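Side-chain contacts in myosin-2 (Saccharomyces cerevisiae, PDB 6IXO), which carries organelles and other cargo along polarized actin cables, its globular tail, the part present here, binding the cargo receptors while its motor domain pulls on actin: residues A[266-269]-A[270-274]; A[201-204]-A[205-208]; A[209-212]-A[213-217]; A[234-237]-A[238-242]; A[37-41]-A[42-46]. All coordinates share one frame; numbering follows the deposited sequence.

All five contacts are local, between neighbours in the chain, and belong to the all-helical cargo-binding tail. Contact 4, on helix 223-247, is the core one, nearly all its residues buried, and its side chains meet mainly through apolar packing. Contacts 2 and 3 follow each other on helix 202-218: the first combines a polar capped helix start with an apolar underside, the second is half buried and aromatic. Contact 1, on helix 254-273, joins both, through Arg266 to Asp203 and through His274 to the sulfate shared with Trp214; Leu234 of contact 4 touches its inner side. Contact 5 is a surface loop without regular structure, packed on Trp214 and Cys215 of contact 3.

Contact 1: residues A[266-269]-A[270-274]; sequences RLEE and WCKTH. With SO4 (sulfate ion), chain B.
Four successive i-to-i+4 backbone bonds, from Trp270 N to Arg266 O through to Thr273 N to Glu269 O, hold the two segments as continuous helix, the last of them longest at 3.3 Å. On the outer side Glu268 and Lys272 run alongside each other, CG of Glu268 4.0 Å from CE of Lys272. Their charged ends, Glu268 OE2 and Lys272 NZ, stay 4.3 Å apart, too far for a salt bridge, and OE2 is bonded instead to Thr280 OG1. Glu269 slants over the same lysine, its bend at chi2 (-78°) bringing OE2 to 3.8 Å from Lys272 CE. Trp270 O is gripped by two side chains from opposite faces of its plane: His274 ND1 at 2.8 Å, the oxygen lying close to the imidazole plane, and Thr273 OG1 at 3.2 Å. The imidazole also lies against the indole, whose NE1, bonded to Asn210, sits over the centre of the His274 ring. From the far edge His274 NE2 donates almost straight (170°) to O4 of a sulfate probably from the crystallisation liquor, at an unusually short 2.5 Å. With ND1 and NE2 both facing acceptors, the ring may be protonated here. A leucine in place of His274 would probably leave the sulfate without this donor and Trp270 O with one grip fewer. Side chains filling in at Trp270 O are typical of a helix C-terminal end.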
# COMPACT_ATOMS: atom_id res chain seq x y z
N ARG A 266 6.64 -18.66 -8.78
CA ARG A 266 7.15 -17.44 -9.44
C ARG A 266 6.95 -16.23 -8.52
O ARG A 266 7.79 -15.35 -8.44
CB ARG A 266 6.47 -17.21 -10.78
CG ARG A 266 6.92 -18.22 -11.88
CD ARG A 266 5.97 -18.19 -13.08
NE ARG A 266 5.98 -16.90 -13.79
CZ ARG A 266 5.18 -16.62 -14.82
NH1 ARG A 266 4.32 -17.54 -15.26
NH2 ARG A 266 5.25 -15.44 -15.42
N LEU A 267 5.84 -16.21 -7.82
CA LEU A 267 5.54 -15.07 -6.93
C LEU A 267 6.46 -15.15 -5.72
O LEU A 267 7.04 -14.15 -5.29
CB LEU A 267 4.07 -15.08 -6.51
CG LEU A 267 3.57 -13.83 -5.78
CD1 LEU A 267 3.88 -12.52 -6.56
CD2 LEU A 267 2.06 -13.98 -5.57
N GLU A 268 6.67 -16.34 -5.21
CA GLU A 268 7.62 -16.52 -4.11
C GLU A 268 9.06 -16.15 -4.47
O GLU A 268 9.80 -15.58 -3.64
CB GLU A 268 7.52 -17.98 -3.62
CG GLU A 268 8.36 -18.36 -2.43
CD GLU A 268 8.27 -19.90 -2.16
OE1 GLU A 268 8.04 -20.65 -3.13
OE2 GLU A 268 8.41 -20.34 -1.00
N GLU A 269 9.48 -16.45 -5.70
CA GLU A 269 10.86 -16.16 -6.11
C GLU A 269 11.02 -14.64 -6.32
O GLU A 269 12.07 -14.08 -6.08
CB GLU A 269 11.20 -16.94 -7.39
CG GLU A 269 11.35 -18.44 -7.14
CD GLU A 269 12.69 -18.74 -6.51
OE1 GLU A 269 13.66 -17.94 -6.73
OE2 GLU A 269 12.80 -19.77 -5.82
N TRP A 270 9.95 -13.99 -6.77
CA TRP A 270 9.97 -12.54 -6.88
C TRP A 270 10.21 -11.92 -5.48
O TRP A 270 11.03 -10.99 -5.32
CB TRP A 270 8.64 -12.01 -7.49
CG TRP A 270 8.61 -10.51 -7.52
CD1 TRP A 270 9.03 -9.69 -8.54
CD2 TRP A 270 8.15 -9.65 -6.48
NE1 TRP A 270 8.86 -8.37 -8.19
CE2 TRP A 270 8.31 -8.32 -6.94
CE3 TRP A 270 7.59 -9.88 -5.22
CZ2 TRP A 270 7.97 -7.21 -6.15
CZ3 TRP A 270 7.24 -8.77 -4.44
CH2 TRP A 270 7.43 -7.47 -4.91
N CYS A 271 9.51 -12.44 -4.47
CA CYS A 271 9.66 -11.98 -3.08
C CYS A 271 11.10 -12.06 -2.64
O CYS A 271 11.64 -11.14 -2.02
CB CYS A 271 8.78 -12.80 -2.14
SG CYS A 271 7.03 -12.44 -2.35
N LYS A 272 11.73 -13.17 -3.00
CA LYS A 272 13.11 -13.38 -2.62
C LYS A 272 14.09 -12.37 -3.22
O LYS A 272 15.11 -12.08 -2.62
CB LYS A 272 13.55 -14.81 -3.01
CG LYS A 272 12.90 -15.90 -2.18
CD LYS A 272 13.37 -17.27 -2.64
CE LYS A 272 12.38 -18.37 -2.29
NZ LYS A 272 12.43 -18.86 -0.88
N THR A 273 13.83 -11.85 -4.41
CA THR A 273 14.80 -10.94 -4.97
C THR A 273 14.41 -9.49 -4.74
O THR A 273 15.12 -8.58 -5.19
CB THR A 273 14.97 -11.16 -6.46
OG1 THR A 273 13.68 -11.27 -7.07
CG2 THR A 273 15.75 -12.43 -6.66
N HIS A 274 13.30 -9.27 -4.04
CA HIS A 274 12.80 -7.91 -3.85
C HIS A 274 12.66 -7.54 -2.40
O HIS A 274 11.78 -6.77 -2.03
CB HIS A 274 11.46 -7.74 -4.59
CG HIS A 274 11.65 -7.67 -6.06
ND1 HIS A 274 11.81 -8.80 -6.84
CD2 HIS A 274 11.87 -6.61 -6.88
CE1 HIS A 274 12.06 -8.43 -8.09
NE2 HIS A 274 12.09 -7.11 -8.14
S SO4 B . 13.15 -6.19 -11.42
O1 SO4 B . 12.86 -7.62 -11.46
O2 SO4 B . 12.40 -5.50 -12.47
O3 SO4 B . 14.58 -5.98 -11.62
O4 SO4 B . 12.76 -5.65 -10.12

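Contact 2: residues A[201-204]-A[205-208]; sequences TMDD and ILTF
Asp203 O is held twice by Thr207: OG1 donates to it at 2.9 Å and the backbone N at 3.0 Å, reaching it from opposite faces of the carbonyl plane. The hydroxyl can do this because it stands beside its own backbone N (chi1 -70°), leaning back over the preceding turn, while CG2 takes the place opposite that N. This is the familiar threonine-to-carbonyl bond inside a helix. One residue earlier, Leu206 N meets Met202 O at 2.8 Å, nearly along the C=O axis, and Phe208 N continues the series to Asp204 O. At the start of helix 202-218 Thr201 is the N-cap and forms a capping box with Asp204. The strong half is Thr201 N to Asp204 OD2, 2.8 Å and 168° at the hydrogen, the oxygen met on its anti side. The other capping bond, Asp203 N to Thr201 OG1, is weak. Below the polar rim Met202 curls at chi2 and chi3, laying CE 4.2 Å from Ile205 CB across the isoleucine. Ile205 packs on Lys173 and Ala177 of helix 134-180, and Leu206 on Arg266 and Trp270 of helix 254-273. Asp203 OD1 makes a salt bridge across to Arg266 NH2 of helix 254-273. Two carboxylates in the first turn are well placed to interact favourably with the positive end of the helix dipole, which would probably stabilise their ionised form, Asp203 having the arginine as further compensation.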
# COMPACT_ATOMS: atom_id res chain seq x y z
N THR A 201 -2.70 -13.19 -16.32
CA THR A 201 -1.70 -14.25 -16.10
C THR A 201 -0.76 -13.84 -14.98
O THR A 201 -0.77 -12.68 -14.56
CB THR A 201 -0.87 -14.52 -17.35
OG1 THR A 201 -0.10 -13.35 -17.64
CG2 THR A 201 -1.79 -14.84 -18.55
N MET A 202 0.08 -14.76 -14.54
CA MET A 202 1.09 -14.46 -13.53
C MET A 202 1.96 -13.30 -13.93
O MET A 202 2.44 -12.55 -13.07
CB MET A 202 1.97 -15.67 -13.25
CG MET A 202 1.30 -16.74 -12.47
SD MET A 202 0.46 -16.07 -11.03
CE MET A 202 1.79 -15.41 -9.99
N ASP A 203 2.21 -13.13 -15.23
CA ASP A 203 2.97 -11.95 -15.64
C ASP A 203 2.29 -10.65 -15.23
O ASP A 203 2.95 -9.66 -14.93
CB ASP A 203 3.18 -11.93 -17.14
CG ASP A 203 4.31 -12.85 -17.56
OD1 ASP A 203 5.25 -13.05 -16.75
OD2 ASP A 203 4.25 -13.36 -18.70
N ASP A 204 0.96 -10.63 -15.24
CA ASP A 204 0.28 -9.42 -14.85
C ASP A 204 0.44 -9.20 -13.37
O ASP A 204 0.52 -8.05 -12.92
CB ASP A 204 -1.20 -9.46 -15.20
CG ASP A 204 -1.43 -9.63 -16.68
OD1 ASP A 204 -0.82 -8.87 -17.47
OD2 ASP A 204 -2.17 -10.56 -17.05
N ILE A 205 0.45 -10.29 -12.61
CA ILE A 205 0.61 -10.18 -11.16
C ILE A 205 2.02 -9.72 -10.80
O ILE A 205 2.22 -8.87 -9.90
CB ILE A 205 0.32 -11.54 -10.47
CG1 ILE A 205 -1.12 -11.97 -10.76
CG2 ILE A 205 0.52 -11.42 -8.96
CD1 ILE A 205 -2.20 -10.89 -10.35
N LEU A 206 3.01 -10.29 -11.48
CA LEU A 206 4.37 -9.86 -11.22
C LEU A 206 4.57 -8.38 -11.60
O LEU A 206 5.24 -7.63 -10.89
CB LEU A 206 5.35 -10.75 -12.01
CG LEU A 206 5.29 -12.17 -11.45
CD1 LEU A 206 6.11 -13.07 -12.36
CD2 LEU A 206 5.87 -12.18 -10.07
N THR A 207 3.98 -7.97 -12.73
CA THR A 207 4.06 -6.56 -13.15
C THR A 207 3.51 -5.66 -12.06
O THR A 207 4.08 -4.61 -11.73
CB THR A 207 3.27 -6.35 -14.45
OG1 THR A 207 3.96 -6.99 -15.51
CG2 THR A 207 3.13 -4.85 -14.77
N PHE A 208 2.40 -6.08 -11.47
CA PHE A 208 1.73 -5.32 -10.43
C PHE A 208 2.60 -5.15 -9.18
O PHE A 208 2.76 -4.03 -8.66
CB PHE A 208 0.39 -6.02 -10.10
CG PHE A 208 -0.35 -5.48 -8.90
CD1 PHE A 208 -1.43 -4.62 -9.07
CD2 PHE A 208 -0.03 -5.87 -7.60
CE1 PHE A 208 -2.17 -4.15 -7.95
CE2 PHE A 208 -0.75 -5.42 -6.50
CZ PHE A 208 -1.83 -4.55 -6.68

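Contact 3: residues A[209-212]-A[213-217]; sequences FNSI and YWCMK. With SO4 (sulfate ion), chain B.
Helix 202-218 presents Asn210 and Trp214, one turn apart, to a bound sulfate, probably from the crystallisation liquor, while other sides pack on neighbouring helices. Trp214 N bonds to Asn210 O at 2.8 Å, and the indole, its CG beside the backbone N (chi1 -80°), swings back so that CD1 lies 3.3 Å from that same Asn210 O. NE1 then points at the sulfate with two weak bonds, 3.0 Å to O4 and 3.3 Å to O2, the sulfur lying near the ring plane at the edge. Tyr213 places CE2 over the centre of one indole face, and its own ring meets His274 and Phe226 edge-to-face. Its OH has a weak bond from Lys217 NZ. Toward the core Ile212 and Met216 run side by side, CG2 of Ile212 4.1 Å from CE of Met216; Ile212 also packs on Leu233, and Met216 on Val229, both of helix 223-247. Cys215 SG comes within 3.3 Å of Ser211 O and packs against Val102 of helix 97-124. Such packing on several sides, with one stripe left to the anion, is that of a helix set among its neighbours in an all-helical bundle.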
# COMPACT_ATOMS: atom_id res chain seq x y z
N PHE A 209 3.13 -6.25 -8.67
CA PHE A 209 4.04 -6.15 -7.52
C PHE A 209 5.36 -5.44 -7.89
O PHE A 209 5.89 -4.64 -7.09
CB PHE A 209 4.34 -7.54 -6.95
CG PHE A 209 3.26 -8.06 -6.08
CD1 PHE A 209 3.15 -7.64 -4.76
CD2 PHE A 209 2.30 -8.94 -6.59
CE1 PHE A 209 2.12 -8.10 -3.94
CE2 PHE A 209 1.26 -9.41 -5.78
CZ PHE A 209 1.16 -8.99 -4.45
N ASN A 210 5.90 -5.68 -9.09
CA ASN A 210 7.07 -4.89 -9.49
C ASN A 210 6.84 -3.38 -9.47
O ASN A 210 7.74 -2.59 -9.16
CB ASN A 210 7.50 -5.26 -10.89
CG ASN A 210 8.59 -6.26 -10.88
OD1 ASN A 210 9.54 -6.12 -10.11
ND2 ASN A 210 8.48 -7.27 -11.73
N SER A 211 5.64 -3.00 -9.86
CA SER A 211 5.29 -1.58 -9.93
C SER A 211 5.26 -1.01 -8.52
O SER A 211 5.74 0.10 -8.28
CB SER A 211 3.94 -1.42 -10.65
OG SER A 211 3.58 -0.05 -10.72
N ILE A 212 4.71 -1.77 -7.57
CA ILE A 212 4.78 -1.32 -6.18
C ILE A 212 6.22 -1.17 -5.75
O ILE A 212 6.61 -0.14 -5.19
CB ILE A 212 4.07 -2.27 -5.25
CG1 ILE A 212 2.57 -2.24 -5.55
CG2 ILE A 212 4.25 -1.86 -3.78
CD1 ILE A 212 1.79 -3.30 -4.79
N TYR A 213 7.02 -2.19 -6.02
CA TYR A 213 8.43 -2.12 -5.65
C TYR A 213 9.16 -0.91 -6.21
O TYR A 213 9.84 -0.15 -5.46
CB TYR A 213 9.14 -3.41 -6.13
CG TYR A 213 10.64 -3.37 -5.89
CD1 TYR A 213 11.18 -3.76 -4.67
CD2 TYR A 213 11.52 -2.97 -6.89
CE1 TYR A 213 12.54 -3.76 -4.45
CE2 TYR A 213 12.89 -2.96 -6.68
CZ TYR A 213 13.40 -3.35 -5.45
OH TYR A 213 14.75 -3.35 -5.22
N TRP A 214 9.05 -0.70 -7.53
CA TRP A 214 9.86 0.36 -8.16
C TRP A 214 9.35 1.77 -7.85
O TRP A 214 10.16 2.70 -7.74
CB TRP A 214 9.93 0.15 -9.67
CG TRP A 214 10.92 -0.87 -10.02
CD1 TRP A 214 10.69 -2.14 -10.52
CD2 TRP A 214 12.34 -0.76 -9.83
NE1 TRP A 214 11.89 -2.80 -10.68
CE2 TRP A 214 12.91 -1.98 -10.26
CE3 TRP A 214 13.18 0.25 -9.34
CZ2 TRP A 214 14.29 -2.21 -10.22
CZ3 TRP A 214 14.54 0.02 -9.31
CH2 TRP A 214 15.08 -1.20 -9.74
N CYS A 215 8.03 1.93 -7.66
CA CYS A 215 7.47 3.25 -7.28
C CYS A 215 7.94 3.61 -5.88
O CYS A 215 8.37 4.75 -5.61
CB CYS A 215 5.91 3.23 -7.35
SG CYS A 215 5.33 3.32 -9.06
N MET A 216 7.89 2.63 -4.98
CA MET A 216 8.39 2.86 -3.62
C MET A 216 9.87 3.12 -3.57
O MET A 216 10.34 4.02 -2.86
CB MET A 216 8.03 1.68 -2.73
CG MET A 216 6.52 1.62 -2.57
SD MET A 216 6.10 1.02 -0.96
CE MET A 216 4.32 1.16 -1.01
N LYS A 217 10.64 2.34 -4.34
CA LYS A 217 12.08 2.58 -4.42
C LYS A 217 12.42 3.97 -5.02
O LYS A 217 13.23 4.76 -4.46
CB LYS A 217 12.74 1.46 -5.24
CG LYS A 217 14.25 1.55 -5.24
CD LYS A 217 14.93 0.22 -5.55
CE LYS A 217 16.44 0.34 -5.28
NZ LYS A 217 17.13 -0.98 -5.26
S SO4 B . 13.15 -6.19 -11.42
O1 SO4 B . 12.86 -7.62 -11.46
O2 SO4 B . 12.40 -5.50 -12.47
O3 SO4 B . 14.58 -5.98 -11.62
O4 SO4 B . 12.76 -5.65 -10.12

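Contact 4: residues A[234-237]-A[238-242]; sequences LNYV and DAICF
The Tyr236 ring carries Ile240 on one face. CG2 of Ile240 sits 4.0 Å from the ring centroid and only 17° off the normal, a CH-pi contact displaced toward the hydroxyl end, where CZ of Tyr236 is 3.8 Å away. CD1 of Ile240 lies on the same side, beyond the rim, 3.9 Å from CE2 of Tyr236. At that end of the ring the Tyr236 hydroxyl makes a weak hydrogen bond with Gln171 OE1, and the ring is further packed by Gln167 and Pro372. The isoleucine presents two branches to the ring because CG1 stands between its backbone N and carbonyl carbon (chi1 65°), which brings CG1 within 3.4 Å of Tyr236 O. Replacing Tyr236 by an alanine would probably open a gap over both branches of Ile240 and leave Gln171 without its weak partner. One position along, Val237 CG1 meets Cys241 SG at 4.1 Å, and the thiol side packs on Val178 and Val179 of helix 134-180. Polar chemistry gathers on Asp238: OD2 accepts from His285 ND1 and OD1 from Leu286 N, so both oxygens of this buried carboxylate are satisfied by helix 284-294. The nearby start of that helix would probably favour the charged form. A water lies 2.9 Å from Asn235 O, a carbonyl that also takes Ala239 N. Apolar pairs one turn apart and a buried acid tying in helix 284-294 are consistent with helix 223-247 being a buried member of the helical bundle of the DIL region.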
# COMPACT_ATOMS: atom_id res chain seq x y z
N LEU A 234 0.12 -10.02 -0.26
CA LEU A 234 0.42 -11.46 -0.43
C LEU A 234 -0.49 -12.33 0.42
O LEU A 234 -1.01 -13.36 -0.04
CB LEU A 234 1.88 -11.75 -0.07
CG LEU A 234 2.89 -11.15 -1.04
CD1 LEU A 234 4.30 -11.30 -0.49
CD2 LEU A 234 2.76 -11.79 -2.46
N ASN A 235 -0.65 -11.96 1.69
CA ASN A 235 -1.61 -12.68 2.55
C ASN A 235 -3.00 -12.71 1.94
O ASN A 235 -3.73 -13.74 2.03
CB ASN A 235 -1.71 -12.07 3.94
CG ASN A 235 -0.54 -12.47 4.81
OD1 ASN A 235 -0.13 -13.61 4.78
ND2 ASN A 235 -0.02 -11.53 5.63
N TYR A 236 -3.37 -11.57 1.36
CA TYR A 236 -4.66 -11.39 0.72
C TYR A 236 -4.79 -12.34 -0.49
O TYR A 236 -5.77 -13.05 -0.64
CB TYR A 236 -4.84 -9.96 0.24
CG TYR A 236 -6.27 -9.66 -0.20
CD1 TYR A 236 -7.29 -9.49 0.75
CD2 TYR A 236 -6.59 -9.51 -1.55
CE1 TYR A 236 -8.63 -9.20 0.35
CE2 TYR A 236 -7.92 -9.17 -1.97
CZ TYR A 236 -8.92 -9.07 -1.02
OH TYR A 236 -10.19 -8.74 -1.42
N VAL A 237 -3.79 -12.31 -1.37
CA VAL A 237 -3.79 -13.23 -2.52
C VAL A 237 -3.91 -14.69 -2.05
O VAL A 237 -4.68 -15.49 -2.59
CB VAL A 237 -2.49 -13.04 -3.33
CG1 VAL A 237 -2.25 -14.21 -4.28
CG2 VAL A 237 -2.53 -11.68 -4.07
N ASP A 238 -3.15 -15.04 -1.03
CA ASP A 238 -3.19 -16.38 -0.47
C ASP A 238 -4.62 -16.76 -0.07
O ASP A 238 -5.11 -17.83 -0.43
CB ASP A 238 -2.25 -16.44 0.74
CG ASP A 238 -1.92 -17.87 1.19
OD1 ASP A 238 -1.55 -18.71 0.36
OD2 ASP A 238 -2.04 -18.14 2.39
N ALA A 239 -5.29 -15.88 0.69
CA ALA A 239 -6.63 -16.20 1.24
C ALA A 239 -7.63 -16.35 0.11
O ALA A 239 -8.32 -17.39 0.02
CB ALA A 239 -7.12 -15.04 2.25
N ILE A 240 -7.69 -15.35 -0.78
CA ILE A 240 -8.79 -15.34 -1.75
C ILE A 240 -8.56 -16.45 -2.80
O ILE A 240 -9.52 -17.05 -3.28
CB ILE A 240 -8.95 -13.97 -2.49
CG1 ILE A 240 -7.73 -13.66 -3.35
CG2 ILE A 240 -9.29 -12.84 -1.47
CD1 ILE A 240 -7.93 -12.36 -4.21
N CYS A 241 -7.29 -16.71 -3.16
CA CYS A 241 -7.06 -17.83 -4.13
C CYS A 241 -7.30 -19.21 -3.50
O CYS A 241 -7.87 -20.11 -4.15
CB CYS A 241 -5.63 -17.78 -4.70
SG CYS A 241 -5.43 -16.31 -5.76
N PHE A 242 -6.86 -19.38 -2.26
CA PHE A 242 -7.13 -20.63 -1.55
C PHE A 242 -8.65 -20.91 -1.50
O PHE A 242 -9.11 -22.04 -1.76
CB PHE A 242 -6.58 -20.58 -0.11
CG PHE A 242 -6.88 -21.84 0.68
CD1 PHE A 242 -6.06 -22.97 0.56
CD2 PHE A 242 -8.03 -21.91 1.50
CE1 PHE A 242 -6.35 -24.17 1.27
CE2 PHE A 242 -8.34 -23.12 2.23
CZ PHE A 242 -7.48 -24.24 2.10
O HOH W 1 -3.74 -15.67 4.13

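Contact 5: residues A[37-41]-A[42-46]; sequences VPDAG and VAIQL
Ile44 has CG1 anti to its carbonyl carbon (chi1 -69°) and an extended tip, a shape that lays both CG2 and CD1 back on Asp39 across a type I beta turn from Gly41 to Ile44. The turn reverses the chain, the two arms running 152° apart in this loop between helices 20-32 and 48-51, without any strand pairing. It is closed by Ile44 N to Gly41 O at 3.2 Å, the donor standing well above the carbonyl plane and not on a lone pair. Gly41 enters the turn at phi 147°, where a beta carbon would run into the carbonyl oxygen of Ala40 and the N of Val42. Beyond the turn, Leu46 reaches back to the first arm and crosses Pro38, its CD1 3.7 Å from Pro38 CG. CD1 of Ile44 also lies 3.5 Å from Asp39 CB, while the carboxylate leads away from the second arm. The loop rests on the end of helix 202-218 and the loop that follows: Gly41 N bonds to Ser218 OG, Ala40 packs on Cys215, Val42 on Trp214, and Pro38 and Leu46 both touch Phe219. Methyl groups thus close round a carbonyl that has no polar partner in the model: Asp39 O lies 3.2 Å from Ile44 CG2 and 3.5 Å from Leu46 CD1.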
# COMPACT_ATOMS: atom_id res chain seq x y z
N VAL A 37 2.79 12.77 -11.65
CA VAL A 37 3.71 11.89 -10.97
C VAL A 37 4.96 11.74 -11.84
O VAL A 37 4.85 11.64 -13.05
CB VAL A 37 3.04 10.49 -10.71
CG1 VAL A 37 3.99 9.58 -10.02
CG2 VAL A 37 1.80 10.66 -9.85
N PRO A 38 6.16 11.73 -11.25
CA PRO A 38 7.33 11.45 -12.11
C PRO A 38 7.48 9.97 -12.44
O PRO A 38 6.89 9.14 -11.75
CB PRO A 38 8.51 11.92 -11.26
CG PRO A 38 8.01 11.80 -9.85
CD PRO A 38 6.56 12.18 -9.90
N ASP A 39 8.30 9.63 -13.44
CA ASP A 39 8.51 8.24 -13.86
C ASP A 39 9.28 7.37 -12.85
O ASP A 39 10.24 7.83 -12.23
CB ASP A 39 9.24 8.23 -15.20
CG ASP A 39 8.31 8.00 -16.37
OD1 ASP A 39 7.08 7.95 -16.15
OD2 ASP A 39 8.80 7.89 -17.51
N ALA A 40 8.87 6.11 -12.70
CA ALA A 40 9.56 5.17 -11.81
C ALA A 40 10.11 3.92 -12.54
O ALA A 40 9.56 3.50 -13.56
CB ALA A 40 8.65 4.75 -10.68
N GLY A 41 11.19 3.34 -12.01
CA GLY A 41 11.84 2.21 -12.65
C GLY A 41 13.35 2.14 -12.46
O GLY A 41 13.97 3.04 -11.87
N VAL A 42 13.94 1.07 -13.00
CA VAL A 42 15.33 0.71 -12.74
C VAL A 42 16.37 1.78 -13.14
O VAL A 42 17.32 2.02 -12.39
CB VAL A 42 15.70 -0.64 -13.44
CG1 VAL A 42 15.30 -0.63 -14.91
CG2 VAL A 42 17.20 -0.94 -13.27
N ALA A 43 16.19 2.41 -14.29
CA ALA A 43 17.19 3.37 -14.77
C ALA A 43 16.83 4.81 -14.42
O ALA A 43 17.32 5.76 -15.03
CB ALA A 43 17.36 3.23 -16.28
N ILE A 44 15.98 4.97 -13.41
CA ILE A 44 15.47 6.29 -13.06
C ILE A 44 16.06 6.84 -11.76
O ILE A 44 16.09 6.16 -10.74
CB ILE A 44 13.94 6.25 -12.97
CG1 ILE A 44 13.38 6.04 -14.37
CG2 ILE A 44 13.41 7.52 -12.31
CD1 ILE A 44 11.92 6.16 -14.45
N GLN A 45 16.52 8.08 -11.82
CA GLN A 45 17.14 8.71 -10.67
C GLN A 45 16.44 10.03 -10.34
O GLN A 45 16.76 11.08 -10.88
CB GLN A 45 18.63 8.93 -10.92
CG GLN A 45 19.40 7.61 -11.02
CD GLN A 45 20.85 7.78 -11.48
OE1 GLN A 45 21.31 8.90 -11.71
NE2 GLN A 45 21.56 6.67 -11.61
N LEU A 46 15.46 9.95 -9.44
CA LEU A 46 14.71 11.12 -9.01
C LEU A 46 15.30 11.73 -7.78
O LEU A 46 15.63 11.03 -6.83
CB LEU A 46 13.25 10.75 -8.70
CG LEU A 46 12.49 10.14 -9.86
CD1 LEU A 46 11.08 9.77 -9.42
CD2 LEU A 46 12.46 11.14 -11.00